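Local coordinates for period circadian protein homolog 2 (Mus musculus, PDB 3GDI) that probably acts in transcriptional regulation within the mammalian circadian clock, using its tandem PAS domains for protein-protein interactions, at residues L188-P192 with Q193-E197; A179-E182 with R183-P186; V70-F73 with H74-T78. All coordinates share one frame; numbering follows the deposited sequence.

Contact 1. Residues L188-P192 with Q193-E197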
# COMPACT_ATOMS: atom_id res chain seq x y z
N LEU A 188 -7.74 -9.81 15.60
CA LEU A 188 -6.56 -9.14 16.15
C LEU A 188 -6.84 -7.86 16.92
O LEU A 188 -6.10 -7.53 17.85
CB LEU A 188 -5.57 -8.83 15.03
CG LEU A 188 -4.97 -10.03 14.30
CD1 LEU A 188 -3.95 -9.51 13.32
CD2 LEU A 188 -4.32 -11.00 15.29
N GLY A 189 -7.88 -7.14 16.55
CA GLY A 189 -8.17 -5.89 17.25
C GLY A 189 -7.63 -4.68 16.50
O GLY A 189 -8.06 -3.55 16.75
N TYR A 190 -6.69 -4.91 15.58
CA TYR A 190 -6.13 -3.81 14.80
C TYR A 190 -6.92 -3.62 13.53
O TYR A 190 -7.53 -4.57 13.03
CB TYR A 190 -4.69 -4.09 14.37
CG TYR A 190 -3.68 -4.27 15.47
CD1 TYR A 190 -3.18 -5.54 15.77
CD2 TYR A 190 -3.17 -3.18 16.16
CE1 TYR A 190 -2.19 -5.71 16.73
CE2 TYR A 190 -2.18 -3.33 17.12
CZ TYR A 190 -1.69 -4.59 17.41
OH TYR A 190 -0.69 -4.73 18.34
N LEU A 191 -6.91 -2.41 13.00
CA LEU A 191 -7.56 -2.13 11.72
C LEU A 191 -6.40 -2.24 10.71
O LEU A 191 -5.24 -1.95 11.04
CB LEU A 191 -8.18 -0.74 11.71
CG LEU A 191 -9.31 -0.55 12.75
CD1 LEU A 191 -10.03 0.78 12.47
CD2 LEU A 191 -10.30 -1.72 12.67
N PRO A 192 -6.68 -2.66 9.47
CA PRO A 192 -5.60 -2.79 8.48
C PRO A 192 -4.52 -1.72 8.50
O PRO A 192 -3.33 -2.03 8.44
CB PRO A 192 -6.35 -2.83 7.16
CG PRO A 192 -7.63 -3.54 7.53
CD PRO A 192 -8.00 -2.84 8.83
N GLN A 193 -4.92 -0.46 8.62
CA GLN A 193 -3.99 0.65 8.60
C GLN A 193 -3.04 0.74 9.78
O GLN A 193 -2.04 1.47 9.71
CB GLN A 193 -4.74 1.98 8.47
CG GLN A 193 -5.76 2.27 9.56
CD GLN A 193 -7.18 1.82 9.19
OE1 GLN A 193 -8.15 2.35 9.71
NE2 GLN A 193 -7.29 0.84 8.30
N ASP A 194 -3.33 0.02 10.86
CA ASP A 194 -2.47 0.05 12.03
C ASP A 194 -1.23 -0.80 11.82
O ASP A 194 -0.18 -0.54 12.40
CB ASP A 194 -3.18 -0.46 13.27
CG ASP A 194 -4.44 0.32 13.59
OD1 ASP A 194 -4.48 1.53 13.29
OD2 ASP A 194 -5.38 -0.29 14.15
N LEU A 195 -1.36 -1.83 10.99
CA LEU A 195 -0.29 -2.78 10.70
C LEU A 195 0.44 -2.57 9.37
O LEU A 195 1.58 -3.00 9.23
CB LEU A 195 -0.84 -4.21 10.76
CG LEU A 195 -1.22 -4.65 12.16
CD1 LEU A 195 -2.04 -5.94 12.15
CD2 LEU A 195 0.07 -4.84 12.93
N ILE A 196 -0.21 -1.94 8.40
CA ILE A 196 0.44 -1.74 7.12
C ILE A 196 1.69 -0.88 7.25
O ILE A 196 1.64 0.20 7.83
CB ILE A 196 -0.52 -1.09 6.09
CG1 ILE A 196 -1.64 -2.06 5.74
CG2 ILE A 196 0.23 -0.75 4.82
CD1 ILE A 196 -2.67 -1.48 4.78
N GLU A 197 2.81 -1.37 6.71
CA GLU A 197 4.10 -0.67 6.74
C GLU A 197 4.85 -0.74 8.07
O GLU A 197 5.79 0.03 8.29
CB GLU A 197 3.92 0.81 6.37
CG GLU A 197 3.29 1.06 5.00
CD GLU A 197 4.23 0.76 3.85
OE1 GLU A 197 3.89 1.13 2.71
OE2 GLU A 197 5.30 0.16 4.08
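L191 and D194 hold each other twice, and this pair is the tight part of the turn. The backbone N of L191 gives a nearly straight hydrogen bond to D194 OD2, 2.9 Å long at 170°, reaching the carboxylate from above its plane. In return D194 N donates to L191 O over 2.7 Å. The D194 side chain can fold back in this way because its CG lies beside its own backbone N (chi1 -58°). Its second oxygen, OD1, is in a salt bridge with R107 of strand 104-108, so both carboxylate oxygens have partners and the group is probably fixed in rotation. The apolar side is also well packed: L195 CD1 comes within 3.8 Å of Y190 CD1, CD2 of the same leucine covers one face of the tyrosine ring, and L188 CD1 approaches L195 CD1 more loosely at 4.2 Å. I196 is held at P192 O, which accepts from both L195 N (3.2 Å) and I196 N (3.1 Å), with I196 CG1 against the same oxygen. The loose, solvent side is E197, which does not touch 188-192 and packs on K81 of the second subunit. The D194 carboxylate returning to the amide three residues earlier resembles one half of a capping box. It lies at the start of helix 192-195, one of the short helices that follow the first beta hairpin of a PAS fold.

Contact 2. Residues A179-E182 with R183-P186; sequences AVDE and RAVP
D181 and R183 set their flat groups almost at right angles, carboxylate and guanidinium planes 89° apart, and meet through one edge nitrogen. R183 NE donates to D181 OD2 at 2.9 Å, in a salt bridge that runs nearly along the C-O axis of the carboxylate and leaves the guanidinium plane by only 18°. The aspartate presents OD2 to the arginine because its CG stands between the backbone N and the carbonyl carbon (chi1 83°), while the arginine chain bends at chi3 to bring NE back over the turn. The other oxygen, OD1, accepts from the backbone N of T168, so the carboxylate is gripped at both ends and is unlikely to turn. Beneath this pair the backbone forms a type I beta turn, closed by A184 N to D181 O at 2.9 Å. V180 CG1 faces A184 CB where strand gives way to turn, although the modelled separation is too short to be taken literally. E182 O receives a weak bond from V185 N (3.3 Å) and lies against P186 CD. The turn thus joins the outermost strand 177-180 to helix 184-188: strand 166-171 meets D181, R183 and A184, helix 192-195 lies against V180 and V185, and F105 of strand 104-108 touches E182 and V185.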
# COMPACT_ATOMS: atom_id res chain seq x y z
N ALA A 179 -0.31 -5.89 3.58
CA ALA A 179 -1.75 -5.96 3.70
C ALA A 179 -2.10 -7.00 4.74
O ALA A 179 -1.31 -7.89 5.05
CB ALA A 179 -2.37 -6.33 2.37
N VAL A 180 -3.31 -6.85 5.28
CA VAL A 180 -3.87 -7.75 6.26
C VAL A 180 -5.29 -7.90 5.74
O VAL A 180 -5.93 -6.91 5.39
CB VAL A 180 -3.90 -7.11 7.65
CG1 VAL A 180 -4.35 -8.13 8.65
CG2 VAL A 180 -2.53 -6.58 8.02
N ASP A 181 -5.79 -9.13 5.66
CA ASP A 181 -7.13 -9.30 5.13
C ASP A 181 -8.19 -8.99 6.17
O ASP A 181 -7.94 -9.03 7.38
CB ASP A 181 -7.30 -10.69 4.52
CG ASP A 181 -7.64 -11.74 5.54
OD1 ASP A 181 -6.95 -11.80 6.57
OD2 ASP A 181 -8.60 -12.50 5.30
N GLU A 182 -9.38 -8.65 5.69
CA GLU A 182 -10.48 -8.27 6.56
C GLU A 182 -10.82 -9.20 7.71
O GLU A 182 -11.28 -8.74 8.75
CB GLU A 182 -11.74 -8.03 5.74
CG GLU A 182 -11.65 -6.81 4.83
CD GLU A 182 -13.00 -6.39 4.28
OE1 GLU A 182 -13.03 -5.42 3.49
OE2 GLU A 182 -14.02 -7.01 4.63
N ARG A 183 -10.60 -10.50 7.53
CA ARG A 183 -10.92 -11.46 8.58
C ARG A 183 -10.03 -11.27 9.80
O ARG A 183 -10.34 -11.76 10.89
CB ARG A 183 -10.78 -12.89 8.05
CG ARG A 183 -11.68 -13.20 6.86
CD ARG A 183 -11.49 -14.63 6.34
NE ARG A 183 -10.14 -14.88 5.84
CZ ARG A 183 -9.74 -16.02 5.29
NH1 ARG A 183 -10.58 -17.03 5.16
NH2 ARG A 183 -8.49 -16.15 4.87
N ALA A 184 -8.93 -10.55 9.61
CA ALA A 184 -7.97 -10.30 10.68
C ALA A 184 -8.43 -9.27 11.70
O ALA A 184 -8.12 -9.38 12.89
CB ALA A 184 -6.63 -9.87 10.09
N VAL A 185 -9.17 -8.25 11.25
CA VAL A 185 -9.61 -7.22 12.18
C VAL A 185 -10.32 -7.81 13.40
O VAL A 185 -9.96 -7.52 14.53
CB VAL A 185 -10.53 -6.19 11.49
CG1 VAL A 185 -10.98 -5.15 12.49
CG2 VAL A 185 -9.79 -5.51 10.34
N PRO A 186 -11.33 -8.67 13.17
CA PRO A 186 -12.03 -9.26 14.31
C PRO A 186 -11.17 -10.22 15.15
O PRO A 186 -11.46 -10.46 16.32
CB PRO A 186 -13.21 -9.99 13.65
CG PRO A 186 -13.44 -9.20 12.42
CD PRO A 186 -12.05 -8.94 11.92

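Contact 3. Residues V70-F73 with H74-T78; sequences VSVF and HSYTT
F73 holds its CG anti to the backbone N (chi1 171°), and T77, one helical turn on, places its OG1 between its own N and carbonyl carbon (chi1 56°); together these torsions bring the threonine over the phenylalanine. The two branches of T77 then do different work. OG1 donates to F73 O in a short bond of 2.5 Å, whereas CG2 sits above the middle of the F73 ring, 3.8 Å from its centroid and only 9° off the normal, a clear CH-pi contact. H74 comes from another direction: its ring lies obliquely to that of F73, with CD2 approaching the ring edge at 3.8 Å from F73 CD1, and its CE1 runs alongside V70 CG1 at 3.7 Å. V72 CG1 similarly accompanies Y76 CD2 at 3.8 Å, and the Y76 ring meets that of F104 in a nearly parallel arrangement. Regular backbone bonds, H74 N to V70 O and Y76 N to V72 O, both 3.1 Å, set this spacing. An alanine at F73 is likely to leave the T77 methyl without its ring face and to open a gap toward V62, L65 and F104. Chemically, T77 meets F73 in two ways, its hydroxyl on a backbone carbonyl in the middle of helix 70-76 and its methyl over one face of the buried ring, keeping it in apolar surroundings.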
# COMPACT_ATOMS: atom_id res chain seq x y z
N VAL A 70 -8.71 9.34 9.59
CA VAL A 70 -9.18 10.35 8.66
C VAL A 70 -8.53 10.23 7.28
O VAL A 70 -9.23 10.22 6.26
CB VAL A 70 -8.93 11.76 9.21
CG1 VAL A 70 -9.07 12.78 8.10
CG2 VAL A 70 -9.91 12.06 10.33
N SER A 71 -7.20 10.16 7.25
CA SER A 71 -6.45 10.04 6.00
C SER A 71 -6.89 8.77 5.28
O SER A 71 -6.97 8.74 4.04
CB SER A 71 -4.94 9.99 6.26
OG SER A 71 -4.55 8.76 6.86
N VAL A 72 -7.20 7.74 6.06
CA VAL A 72 -7.66 6.46 5.51
C VAL A 72 -9.00 6.65 4.81
O VAL A 72 -9.18 6.24 3.66
CB VAL A 72 -7.79 5.41 6.64
CG1 VAL A 72 -8.36 4.11 6.10
CG2 VAL A 72 -6.43 5.19 7.29
N PHE A 73 -9.95 7.28 5.51
CA PHE A 73 -11.29 7.54 4.99
C PHE A 73 -11.26 8.28 3.66
O PHE A 73 -11.99 7.94 2.74
CB PHE A 73 -12.09 8.35 6.02
CG PHE A 73 -13.42 8.85 5.51
CD1 PHE A 73 -13.50 10.04 4.80
CD2 PHE A 73 -14.58 8.13 5.74
CE1 PHE A 73 -14.72 10.50 4.32
CE2 PHE A 73 -15.80 8.57 5.26
CZ PHE A 73 -15.87 9.77 4.55
N HIS A 74 -10.42 9.30 3.55
CA HIS A 74 -10.31 10.08 2.33
C HIS A 74 -9.74 9.23 1.20
O HIS A 74 -10.19 9.30 0.05
CB HIS A 74 -9.41 11.29 2.56
CG HIS A 74 -10.06 12.37 3.36
ND1 HIS A 74 -9.37 13.16 4.26
CD2 HIS A 74 -11.34 12.82 3.38
CE1 HIS A 74 -10.20 14.03 4.81
NE2 HIS A 74 -11.40 13.85 4.29
N SER A 75 -8.74 8.42 1.53
CA SER A 75 -8.11 7.55 0.55
C SER A 75 -9.11 6.58 -0.10
O SER A 75 -9.12 6.43 -1.32
CB SER A 75 -6.98 6.76 1.19
OG SER A 75 -6.55 5.72 0.33
N TYR A 76 -9.94 5.94 0.71
CA TYR A 76 -10.91 4.98 0.20
C TYR A 76 -12.20 5.61 -0.30
O TYR A 76 -13.08 4.92 -0.81
CB TYR A 76 -11.24 3.95 1.28
CG TYR A 76 -10.18 2.88 1.48
CD1 TYR A 76 -10.06 1.80 0.60
CD2 TYR A 76 -9.30 2.94 2.57
CE1 TYR A 76 -9.10 0.80 0.79
CE2 TYR A 76 -8.33 1.95 2.76
CZ TYR A 76 -8.23 0.88 1.87
OH TYR A 76 -7.28 -0.09 2.06
N THR A 77 -12.34 6.93 -0.16
CA THR A 77 -13.54 7.61 -0.61
C THR A 77 -13.19 8.53 -1.77
O THR A 77 -14.01 9.32 -2.22
CB THR A 77 -14.19 8.44 0.53
OG1 THR A 77 -13.24 9.36 1.06
CG2 THR A 77 -14.68 7.52 1.64
N THR A 78 -11.95 8.41 -2.23
CA THR A 78 -11.45 9.20 -3.35
C THR A 78 -12.31 8.90 -4.57
O THR A 78 -12.55 7.74 -4.89
CB THR A 78 -9.99 8.83 -3.67
OG1 THR A 78 -9.18 8.99 -2.50
CG2 THR A 78 -9.45 9.71 -4.78

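How the contacts relate
Contacts 2 and 1 follow each other along the chain in the second PAS repeat, their centres about 8 Å apart, and they share a packed boundary: L191 CD2 lies 3.5 Å from V185 CG1, and L195 CB lies 4.0 Å from V180 CG2. Contact 3 belongs to the PAS-A region. Its centre is about 15 Å from that of contact 1 but the two meet where Q193 CG reaches V72 CG2 at 3.8 Å, whereas the nearest atoms of contacts 2 and 3 are about 8 Å apart. Strand 104-108, at the edge of the PAS-A sheet, touches residues of all three contacts, consistent with this region lying at the interface between the tandem PAS domains.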